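Endoglucanase E-5 (Thermobifida fusca, PDB 2CKS) catalyses, through this glycoside hydrolase family 5 catalytic domain, the internal hydrolysis of beta-1,4-glucosidic linkages in cellulose, lichenin and cereal beta-glucans. Local coordinates at residues Q37-C42 with S268-S273; A57-L62 with Y95-W100; P226-E231 with G261-N266. One frame throughout, in Å; residues are numbered along the deposited sequence.

Contact 1: Q37-C42 with S268-S273; sequences QWFDHC and SDDFRS
F39 carries most of the packing against S268, D269 and D270. Its CG stands anti to the carbonyl carbon (chi1 -62°), and the ring reaches over to the 268-273 loop. S268 CB makes an off-centre CH-pi contact, 4.3 Å from the centroid of the F39 ring. The hydroxyl S268 OG lies above a face of the ring, displaced toward its rim. At the ring edge, near its plane, D269 OD1 is 4.0 Å from F39 CD1. The far end of the ring meets D270: F39 CZ is 3.5 Å from D270 CB and 3.4 Å from D270 OD2, and the carboxylate is turned 69° from the ring plane. An alanine in place of F39 would probably open a gap between the segments and leave D270 CB without its aromatic partner.

H41 joins D269 through water 1. The water sits at the edge of the imidazole, in its plane, 2.8 Å from H41 NE2. It donates to D269 OD1 at 2.6 Å. The other oxygen, D269 OD2, is hydrogen-bonded to the backbone N of C282. C42 packs its SG beside S268 and D269 and forms the disulfide with C282; C42 has two conformers, so its closest approaches are doubtful.

Within the loop, S268 OG accepts from D270 N at 3.1 Å, an ST turn, and is also hydrogen-bonded to N266 OD1. R272 NH1 forms a salt bridge with D270 OD1, in the guanidinium plane and on the syn lone pair.

The segments follow the first and last barrel strands. Their join rests on ring packing, one bridging water and shared ties to C282. The nearby D269 carboxylate would probably favour a protonated H41.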
loop_
_atom_site.group_PDB
_atom_site.type_symbol
_atom_site.label_atom_id
_atom_site.label_comp_id
_atom_site.label_asym_id
_atom_site.label_seq_id
_atom_site.Cartn_x
_atom_site.Cartn_y
_atom_site.Cartn_z
ATOM N N GLN A 37 11.651 -1.409 -9.966
ATOM C CA GLN A 37 12.450 -1.211 -11.182
ATOM C C GLN A 37 13.535 -0.140 -11.025
ATOM O O GLN A 37 14.463 -0.067 -11.837
ATOM C CB GLN A 37 11.538 -0.865 -12.368
ATOM C CG GLN A 37 11.139 0.599 -12.505
ATOM C CD GLN A 37 9.886 0.980 -11.727
ATOM O OE1 GLN A 37 9.522 0.328 -10.744
ATOM N NE2 GLN A 37 9.223 2.050 -12.168
ATOM N N TRP A 38 13.395 0.703 -10.005
ATOM C CA TRP A 38 14.353 1.771 -9.736
ATOM C C TRP A 38 15.123 1.582 -8.430
ATOM O O TRP A 38 16.283 1.988 -8.333
ATOM C CB TRP A 38 13.640 3.115 -9.665
ATOM C CG TRP A 38 12.982 3.562 -10.917
ATOM C CD1 TRP A 38 13.476 3.487 -12.185
ATOM C CD2 TRP A 38 11.712 4.198 -11.019
ATOM N NE1 TRP A 38 12.579 4.026 -13.075
ATOM C CE2 TRP A 38 11.489 4.481 -12.377
ATOM C CE3 TRP A 38 10.732 4.568 -10.089
ATOM C CZ2 TRP A 38 10.329 5.101 -12.833
ATOM C CZ3 TRP A 38 9.575 5.179 -10.544
ATOM C CH2 TRP A 38 9.387 5.439 -11.903
ATOM N N PHE A 39 14.487 0.986 -7.420
ATOM C CA PHE A 39 15.052 0.954 -6.067
ATOM C C PHE A 39 15.085 -0.449 -5.496
ATOM O O PHE A 39 14.916 -0.656 -4.299
ATOM C CB PHE A 39 14.303 1.922 -5.144
ATOM C CG PHE A 39 14.417 3.344 -5.582
ATOM C CD1 PHE A 39 15.546 4.089 -5.284
ATOM C CD2 PHE A 39 13.415 3.923 -6.350
ATOM C CE1 PHE A 39 15.660 5.397 -5.739
ATOM C CE2 PHE A 39 13.533 5.224 -6.796
ATOM C CZ PHE A 39 14.655 5.954 -6.485
ATOM N N ASP A 40 15.315 -1.413 -6.372
ATOM C CA ASP A 40 15.468 -2.791 -5.968
ATOM C C ASP A 40 16.665 -2.954 -5.050
ATOM O O ASP A 40 16.638 -3.780 -4.142
ATOM C CB ASP A 40 15.682 -3.656 -7.197
ATOM C CG ASP A 40 15.424 -5.092 -6.929
ATOM O OD1 ASP A 40 16.221 -5.928 -7.415
ATOM O OD2 ASP A 40 14.453 -5.470 -6.244
ATOM N N HIS A 41 17.714 -2.166 -5.298
ATOM C CA HIS A 41 18.944 -2.219 -4.492
ATOM C C HIS A 41 18.764 -1.751 -3.031
ATOM O O HIS A 41 19.651 -1.974 -2.194
ATOM C CB HIS A 41 20.104 -1.474 -5.209
ATOM C CG HIS A 41 19.856 -0.013 -5.434
ATOM N ND1 HIS A 41 18.846 0.459 -6.248
ATOM C CD2 HIS A 41 20.495 1.082 -4.958
ATOM C CE1 HIS A 41 18.857 1.782 -6.239
ATOM N NE2 HIS A 41 19.851 2.184 -5.468
ATOM N N CYS A 42 17.631 -1.112 -2.729
ATOM C CA CYS A 42 17.287 -0.715 -1.363
ATOM C C CYS A 42 16.591 -1.812 -0.572
ATOM O O CYS A 42 16.280 -1.619 0.599
ATOM C CB CYS A 42 16.374 0.510 -1.378
ATOM S SG CYS A 42 17.250 2.034 -1.743
ATOM N N SER A 268 13.135 3.924 0.516
ATOM C CA SER A 268 14.206 4.002 -0.482
ATOM C C SER A 268 15.103 5.182 -0.150
ATOM O O SER A 268 14.803 5.964 0.748
ATOM C CB SER A 268 13.645 4.180 -1.894
ATOM O OG SER A 268 13.389 5.541 -2.188
ATOM N N ASP A 269 16.180 5.316 -0.916
ATOM C CA ASP A 269 17.075 6.461 -0.810
ATOM C C ASP A 269 16.989 7.371 -2.038
ATOM O O ASP A 269 17.968 8.003 -2.429
ATOM C CB ASP A 269 18.508 6.005 -0.507
ATOM C CG ASP A 269 19.177 5.321 -1.677
ATOM O OD1 ASP A 269 18.484 4.895 -2.630
ATOM O OD2 ASP A 269 20.420 5.167 -1.709
ATOM N N ASP A 270 15.799 7.458 -2.614
ATOM C CA ASP A 270 15.513 8.444 -3.651
ATOM C C ASP A 270 15.819 9.847 -3.123
ATOM O O ASP A 270 15.775 10.088 -1.914
ATOM C CB ASP A 270 14.050 8.348 -4.069
ATOM C CG ASP A 270 13.720 9.255 -5.213
ATOM O OD1 ASP A 270 12.694 9.966 -5.111
ATOM O OD2 ASP A 270 14.427 9.328 -6.243
ATOM N N PHE A 271 16.115 10.780 -4.023
ATOM C CA PHE A 271 16.474 12.141 -3.607
ATOM C C PHE A 271 15.340 12.925 -2.941
ATOM O O PHE A 271 15.591 13.860 -2.177
ATOM C CB PHE A 271 17.040 12.937 -4.794
ATOM C CG PHE A 271 16.000 13.409 -5.775
ATOM C CD1 PHE A 271 15.670 12.642 -6.886
ATOM C CD2 PHE A 271 15.365 14.642 -5.600
ATOM C CE1 PHE A 271 14.715 13.083 -7.800
ATOM C CE2 PHE A 271 14.409 15.089 -6.506
ATOM C CZ PHE A 271 14.079 14.313 -7.605
ATOM N N ARG A 272 14.106 12.559 -3.240
ATOM C CA ARG A 272 12.954 13.299 -2.756
ATOM C C ARG A 272 12.792 13.167 -1.247
ATOM O O ARG A 272 13.221 12.181 -0.644
ATOM C CB ARG A 272 11.697 12.830 -3.468
ATOM C CG ARG A 272 11.699 13.133 -4.961
ATOM C CD ARG A 272 10.479 12.585 -5.671
ATOM N NE ARG A 272 10.483 12.878 -7.103
ATOM C CZ ARG A 272 11.151 12.190 -8.030
ATOM N NH1 ARG A 272 11.902 11.141 -7.712
ATOM N NH2 ARG A 272 11.069 12.563 -9.302
ATOM N N SER A 273 12.172 14.172 -0.638
ATOM C CA SER A 273 12.103 14.249 0.819
ATOM C C SER A 273 11.287 13.109 1.440
ATOM O O SER A 273 11.509 12.759 2.594
ATOM C CB SER A 273 11.551 15.609 1.266
ATOM O OG SER A 273 10.224 15.780 0.838
HETATM O O HOH W 1 19.474 4.934 -5.018
#

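Contact 2: A57-L62 with Y95-W100; sequences ADIIRL and YVIVDW
L62 and V96 fit tightly on the outer side of the sheet. The L62 methyl CD1 presses on the V96 methyl CG1 at 3.4 Å, closer than usual for two carbons. The torsion of L62 (chi1 -55°) sets its CG beside the backbone N, and CG lies near V96 CG1. Helix 75-90 covers this pair: M82 and L85 touch L62, and A89 touches V96 and I60.

The inner side has its own fit. I59 crosses Y95 at about a right angle, with I59 CG1 3.7 Å from Y95 CB. The tip of I59, CD1, lies against I97 CG1 and CD1, 3.7 Å from CG1. The ring of Y95 turns away toward helix 4-8, with the carbonyl O of D58 at its edge, in plane.

R61 runs extended past I97, and its CG lies against D99 CB at 3.8 Å. Beyond it the guanidinium is stacked on the D99 carboxylate, planes 11° apart. D99 OD1 lies 3.1 Å above the guanidinium plane of R61, over its centre. This salt bridge is one of charges alone, since no N-H points at the oxygen. The N-H groups of R61 serve E135, E231 and N138 instead, and D99 OD1 is also hydrogen-bonded to H101 and S63.

Five backbone hydrogen bonds join the two parallel segments, one, Y95 N to D58 O, just before the first strand. The shortest, L62 N to I97 O, is 2.8 Å.

With helix 75-90 between them, the strands form a beta-alpha-beta unit of the (beta/alpha)8 TIM barrel, and R61 and D99 face its active-site interior.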
loop_
_atom_site.group_PDB
_atom_site.type_symbol
_atom_site.label_atom_id
_atom_site.label_comp_id
_atom_site.label_asym_id
_atom_site.label_seq_id
_atom_site.Cartn_x
_atom_site.Cartn_y
_atom_site.Cartn_z
ATOM N N ALA A 57 7.814 -2.342 11.909
ATOM C CA ALA A 57 6.718 -2.312 10.937
ATOM C C ALA A 57 5.896 -3.589 11.037
ATOM O O ALA A 57 6.442 -4.652 11.296
ATOM C CB ALA A 57 7.262 -2.160 9.542
ATOM N N ASP A 58 4.586 -3.465 10.836
ATOM C CA ASP A 58 3.678 -4.611 10.734
ATOM C C ASP A 58 3.580 -5.182 9.323
ATOM O O ASP A 58 3.227 -6.342 9.131
ATOM C CB ASP A 58 2.259 -4.195 11.115
ATOM C CG ASP A 58 2.145 -3.706 12.524
ATOM O OD1 ASP A 58 2.618 -4.430 13.426
ATOM O OD2 ASP A 58 1.595 -2.617 12.827
ATOM N N ILE A 59 3.864 -4.337 8.338
ATOM C CA ILE A 59 3.474 -4.599 6.962
ATOM C C ILE A 59 4.408 -3.852 6.010
ATOM O O ILE A 59 4.920 -2.768 6.332
ATOM C CB ILE A 59 1.985 -4.172 6.798
ATOM C CG1 ILE A 59 1.411 -4.531 5.429
ATOM C CG2 ILE A 59 1.796 -2.695 7.067
ATOM C CD1 ILE A 59 -0.118 -4.557 5.436
ATOM N N ILE A 60 4.642 -4.458 4.855
ATOM C CA ILE A 60 5.412 -3.855 3.775
ATOM C C ILE A 60 4.577 -3.955 2.508
ATOM O O ILE A 60 4.003 -5.002 2.205
ATOM C CB ILE A 60 6.795 -4.540 3.590
ATOM C CG1 ILE A 60 7.617 -3.808 2.515
ATOM C CG2 ILE A 60 6.665 -6.009 3.243
ATOM C CD1 ILE A 60 9.050 -4.218 2.449
ATOM N N ARG A 61 4.507 -2.856 1.781
ATOM C CA ARG A 61 3.871 -2.839 0.481
ATOM C C ARG A 61 4.954 -2.905 -0.585
ATOM O O ARG A 61 5.875 -2.080 -0.605
ATOM C CB ARG A 61 3.048 -1.575 0.354
ATOM C CG ARG A 61 2.431 -1.315 -0.999
ATOM C CD ARG A 61 1.781 0.008 -0.936
ATOM N NE ARG A 61 0.933 0.420 -2.032
ATOM C CZ ARG A 61 1.130 1.519 -2.757
ATOM N NH1 ARG A 61 2.215 2.274 -2.626
ATOM N NH2 ARG A 61 0.231 1.855 -3.649
ATOM N N LEU A 62 4.849 -3.908 -1.452
ATOM C CA LEU A 62 5.793 -4.121 -2.537
ATOM C C LEU A 62 5.258 -3.481 -3.814
ATOM O O LEU A 62 4.340 -4.003 -4.444
ATOM C CB LEU A 62 6.009 -5.623 -2.736
ATOM C CG LEU A 62 6.454 -6.395 -1.492
ATOM C CD1 LEU A 62 6.462 -7.891 -1.775
ATOM C CD2 LEU A 62 7.812 -5.933 -1.012
ATOM N N TYR A 95 3.289 -8.661 7.291
ATOM C CA TYR A 95 2.250 -8.683 6.274
ATOM C C TYR A 95 2.809 -8.058 5.016
ATOM O O TYR A 95 3.734 -7.248 5.066
ATOM C CB TYR A 95 0.991 -7.954 6.751
ATOM C CG TYR A 95 0.338 -8.734 7.857
ATOM C CD1 TYR A 95 0.646 -8.497 9.191
ATOM C CD2 TYR A 95 -0.548 -9.754 7.567
ATOM C CE1 TYR A 95 0.073 -9.248 10.200
ATOM C CE2 TYR A 95 -1.112 -10.512 8.569
ATOM C CZ TYR A 95 -0.813 -10.253 9.874
ATOM O OH TYR A 95 -1.358 -11.006 10.890
ATOM N N VAL A 96 2.271 -8.467 3.879
ATOM C CA VAL A 96 2.750 -7.980 2.598
ATOM C C VAL A 96 1.583 -7.539 1.754
ATOM O O VAL A 96 0.608 -8.280 1.627
ATOM C CB VAL A 96 3.480 -9.068 1.821
ATOM C CG1 VAL A 96 4.028 -8.495 0.511
ATOM C CG2 VAL A 96 4.591 -9.623 2.640
ATOM N N ILE A 97 1.673 -6.340 1.187
ATOM C CA ILE A 97 0.738 -5.913 0.160
ATOM C C ILE A 97 1.427 -6.026 -1.182
ATOM O O ILE A 97 2.482 -5.435 -1.386
ATOM C CB ILE A 97 0.301 -4.467 0.373
ATOM C CG1 ILE A 97 -0.354 -4.321 1.740
ATOM C CG2 ILE A 97 -0.627 -4.029 -0.764
ATOM C CD1 ILE A 97 -0.700 -2.905 2.105
ATOM N N VAL A 98 0.828 -6.782 -2.096
ATOM C CA VAL A 98 1.331 -6.893 -3.453
ATOM C C VAL A 98 0.650 -5.806 -4.264
ATOM O O VAL A 98 -0.558 -5.869 -4.504
ATOM C CB VAL A 98 1.030 -8.270 -4.034
ATOM C CG1 VAL A 98 1.515 -8.376 -5.484
ATOM C CG2 VAL A 98 1.661 -9.351 -3.149
ATOM N N ASP A 99 1.429 -4.803 -4.652
ATOM C CA ASP A 99 0.911 -3.587 -5.264
ATOM C C ASP A 99 1.171 -3.565 -6.771
ATOM O O ASP A 99 2.289 -3.372 -7.234
ATOM C CB ASP A 99 1.508 -2.363 -4.570
ATOM C CG ASP A 99 1.318 -1.083 -5.349
ATOM O OD1 ASP A 99 2.171 -0.186 -5.193
ATOM O OD2 ASP A 99 0.354 -0.873 -6.117
ATOM N N TRP A 100 0.098 -3.796 -7.512
ATOM C CA TRP A 100 0.047 -3.622 -8.960
ATOM C C TRP A 100 -0.000 -2.125 -9.238
ATOM O O TRP A 100 -1.060 -1.504 -9.236
ATOM C CB TRP A 100 -1.193 -4.357 -9.472
ATOM C CG TRP A 100 -1.297 -4.440 -10.950
ATOM C CD1 TRP A 100 -2.140 -3.738 -11.753
ATOM C CD2 TRP A 100 -0.537 -5.285 -11.808
ATOM N NE1 TRP A 100 -1.963 -4.103 -13.067
ATOM C CE2 TRP A 100 -0.972 -5.048 -13.125
ATOM C CE3 TRP A 100 0.474 -6.229 -11.597
ATOM C CZ2 TRP A 100 -0.426 -5.713 -14.216
ATOM C CZ3 TRP A 100 1.007 -6.887 -12.670
ATOM C CH2 TRP A 100 0.561 -6.633 -13.968
#

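Contact 3: P226-E231 with G261-N266; sequences PVFVTE and GWTKWN
T263 OG1 gives the shortest polar bond here, 2.7 Å to the backbone T230 O. The hydroxyl approaches from above the carbonyl plane, 52° out of it. A chi1 of 43° puts OG1 between the backbone N and the carbonyl carbon, which turns it to the neighbouring strand.

Two backbone bonds precede it. V229 N donates to G261 O at 2.9 Å, and T263 N donates to V229 O at 3.0 Å. V229 is the centre of an inverse gamma turn, and the hydroxyl of T263 takes up the next carbonyl, T230 O. Water 2 joins the segments farther back, donating to V227 O and accepting from G261 N.

The F228 ring lies over the backbone of the other strand. G261 C sits 3.6 Å above the ring plane, over its centre, and G261 CA makes a CH-pi contact with the same ring. Glycine has no side chain to stand in the way of F228. On the other side of the sheet, V229 CB packs on W262 CB at 3.9 Å.

E231 and W265 lie side by side and point the same way. The E231 carboxylate is stacked on the indole, the planes 23° apart, with E231 CD 3.7 Å above the W265 ring plane and displaced toward its rim. E231 CG is 3.7 Å from W265 CB. N266 CB lies over the opposite face, toward its rim, just after the cis peptide between W265 and N266.

E231 OE1 binds a zinc ion and is hydrogen-bonded to Y206 OH; OE2 pairs with R61. The stack and these partners would hold the carboxylate against rotation, consistent with the nucleophile role inferred for E231 by similarity.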
loop_
_atom_site.group_PDB
_atom_site.type_symbol
_atom_site.label_atom_id
_atom_site.label_comp_id
_atom_site.label_asym_id
_atom_site.label_seq_id
_atom_site.Cartn_x
_atom_site.Cartn_y
_atom_site.Cartn_z
ATOM N N PRO A 226 -14.270 -0.516 4.672
ATOM C CA PRO A 226 -12.885 -0.579 5.150
ATOM C C PRO A 226 -11.949 0.174 4.232
ATOM O O PRO A 226 -12.050 0.041 3.015
ATOM C CB PRO A 226 -12.572 -2.082 5.140
ATOM C CG PRO A 226 -13.895 -2.758 4.943
ATOM C CD PRO A 226 -14.698 -1.810 4.113
ATOM N N VAL A 227 -11.080 0.980 4.825
ATOM C CA VAL A 227 -10.097 1.765 4.095
ATOM C C VAL A 227 -8.697 1.344 4.544
ATOM O O VAL A 227 -8.465 1.105 5.729
ATOM C CB VAL A 227 -10.280 3.277 4.352
ATOM C CG1 VAL A 227 -9.157 4.073 3.715
ATOM C CG2 VAL A 227 -11.618 3.747 3.832
ATOM N N PHE A 228 -7.777 1.233 3.594
ATOM C CA PHE A 228 -6.363 1.096 3.908
ATOM C C PHE A 228 -5.605 2.201 3.195
ATOM O O PHE A 228 -5.772 2.409 1.995
ATOM C CB PHE A 228 -5.822 -0.271 3.481
ATOM C CG PHE A 228 -4.533 -0.630 4.168
ATOM C CD1 PHE A 228 -4.517 -1.535 5.228
ATOM C CD2 PHE A 228 -3.339 -0.042 3.780
ATOM C CE1 PHE A 228 -3.328 -1.830 5.885
ATOM C CE2 PHE A 228 -2.144 -0.344 4.443
ATOM C CZ PHE A 228 -2.150 -1.241 5.488
ATOM N N VAL A 229 -4.766 2.914 3.933
ATOM C CA VAL A 229 -3.971 3.966 3.339
ATOM C C VAL A 229 -2.679 3.336 2.800
ATOM O O VAL A 229 -1.675 3.261 3.491
ATOM C CB VAL A 229 -3.731 5.115 4.339
ATOM C CG1 VAL A 229 -2.738 6.122 3.787
ATOM C CG2 VAL A 229 -5.067 5.793 4.651
ATOM N N THR A 230 -2.723 2.862 1.558
ATOM C CA THR A 230 -1.586 2.127 0.994
ATOM C C THR A 230 -0.428 3.029 0.573
ATOM O O THR A 230 0.661 2.542 0.302
ATOM C CB THR A 230 -2.008 1.244 -0.191
ATOM O OG1 THR A 230 -2.731 2.018 -1.146
ATOM C CG2 THR A 230 -2.981 0.163 0.232
ATOM N N GLU A 231 -0.651 4.337 0.538
ATOM C CA GLU A 231 0.412 5.262 0.188
ATOM C C GLU A 231 0.112 6.628 0.770
ATOM O O GLU A 231 -0.935 7.196 0.499
ATOM C CB GLU A 231 0.523 5.351 -1.326
ATOM C CG GLU A 231 1.806 5.971 -1.816
ATOM C CD GLU A 231 1.843 6.039 -3.325
ATOM O OE1 GLU A 231 1.897 7.166 -3.861
ATOM O OE2 GLU A 231 1.812 4.966 -3.962
ATOM N N GLY A 261 -5.182 1.099 8.707
ATOM C CA GLY A 261 -3.796 0.754 8.447
ATOM C C GLY A 261 -3.176 1.671 7.412
ATOM O O GLY A 261 -3.880 2.316 6.624
ATOM N N TRP A 262 -1.849 1.745 7.428
ATOM C CA TRP A 262 -1.119 2.560 6.476
ATOM C C TRP A 262 0.281 2.059 6.170
ATOM O O TRP A 262 0.919 1.390 6.987
ATOM C CB TRP A 262 -1.031 4.014 6.952
ATOM C CG TRP A 262 -0.556 4.302 8.385
ATOM C CD1 TRP A 262 -1.350 4.621 9.447
ATOM C CD2 TRP A 262 0.800 4.405 8.865
ATOM N NE1 TRP A 262 -0.587 4.897 10.557
ATOM C CE2 TRP A 262 0.737 4.777 10.231
ATOM C CE3 TRP A 262 2.062 4.183 8.292
ATOM C CZ2 TRP A 262 1.878 4.941 11.021
ATOM C CZ3 TRP A 262 3.197 4.375 9.079
ATOM C CH2 TRP A 262 3.094 4.746 10.423
ATOM N N THR A 263 0.738 2.404 4.969
ATOM C CA THR A 263 2.117 2.201 4.546
ATOM C C THR A 263 2.621 3.496 3.931
ATOM O O THR A 263 2.082 3.953 2.922
ATOM C CB THR A 263 2.240 1.022 3.526
ATOM O OG1 THR A 263 1.186 1.070 2.551
ATOM C CG2 THR A 263 2.079 -0.309 4.215
ATOM N N LYS A 264 3.660 4.082 4.525
ATOM C CA LYS A 264 4.168 5.367 4.074
ATOM C C LYS A 264 5.051 5.214 2.837
ATOM O O LYS A 264 5.826 4.266 2.721
ATOM C CB LYS A 264 4.963 6.068 5.181
ATOM C CG LYS A 264 5.557 7.403 4.744
ATOM C CD LYS A 264 6.183 8.177 5.866
ATOM C CE LYS A 264 6.520 9.579 5.412
ATOM N NZ LYS A 264 7.414 9.589 4.218
ATOM N N TRP A 265 4.928 6.175 1.931
ATOM C CA TRP A 265 5.787 6.291 0.762
ATOM C C TRP A 265 6.996 7.123 1.188
ATOM O O TRP A 265 6.814 8.269 1.593
ATOM C CB TRP A 265 4.998 7.042 -0.307
ATOM C CG TRP A 265 5.584 7.090 -1.676
ATOM C CD1 TRP A 265 6.089 8.188 -2.298
ATOM C CD2 TRP A 265 5.652 6.021 -2.636
ATOM N NE1 TRP A 265 6.509 7.864 -3.564
ATOM C CE2 TRP A 265 6.249 6.543 -3.799
ATOM C CE3 TRP A 265 5.290 4.668 -2.622
ATOM C CZ2 TRP A 265 6.478 5.770 -4.935
ATOM C CZ3 TRP A 265 5.525 3.899 -3.747
ATOM C CH2 TRP A 265 6.111 4.458 -4.891
ATOM N N ASN A 266 8.224 6.605 1.147
ATOM C CA ASN A 266 8.584 5.250 0.730
ATOM C C ASN A 266 9.926 4.836 1.369
ATOM O O ASN A 266 10.667 5.690 1.874
ATOM C CB ASN A 266 8.686 5.184 -0.794
ATOM C CG ASN A 266 9.745 6.120 -1.349
ATOM O OD1 ASN A 266 10.937 5.809 -1.314
ATOM N ND2 ASN A 266 9.319 7.287 -1.839
HETATM O O HOH W 2 -7.194 -0.780 7.813
#

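Overall arrangement
Contacts 2 and 3 belong to one closed parallel barrel, and their centres are about 9 Å apart. They meet across its interior: R61 NH1 forms a 3.0 Å salt bridge with E231 OE2, and I59 CG2 packs on T263 CG2 at 3.7 Å. The side chain of E139, the probable proton donor, is about 4 Å from that of E231, and one zinc ion is bound by both glutamates. Contact 1 lies farther out, its centre about 16 Å from that of contact 2 and about 18 Å from that of contact 3. The D270 side chain is about 11 Å from that of E231. Along the chain, 268-273 follows contact 3 with one residue between.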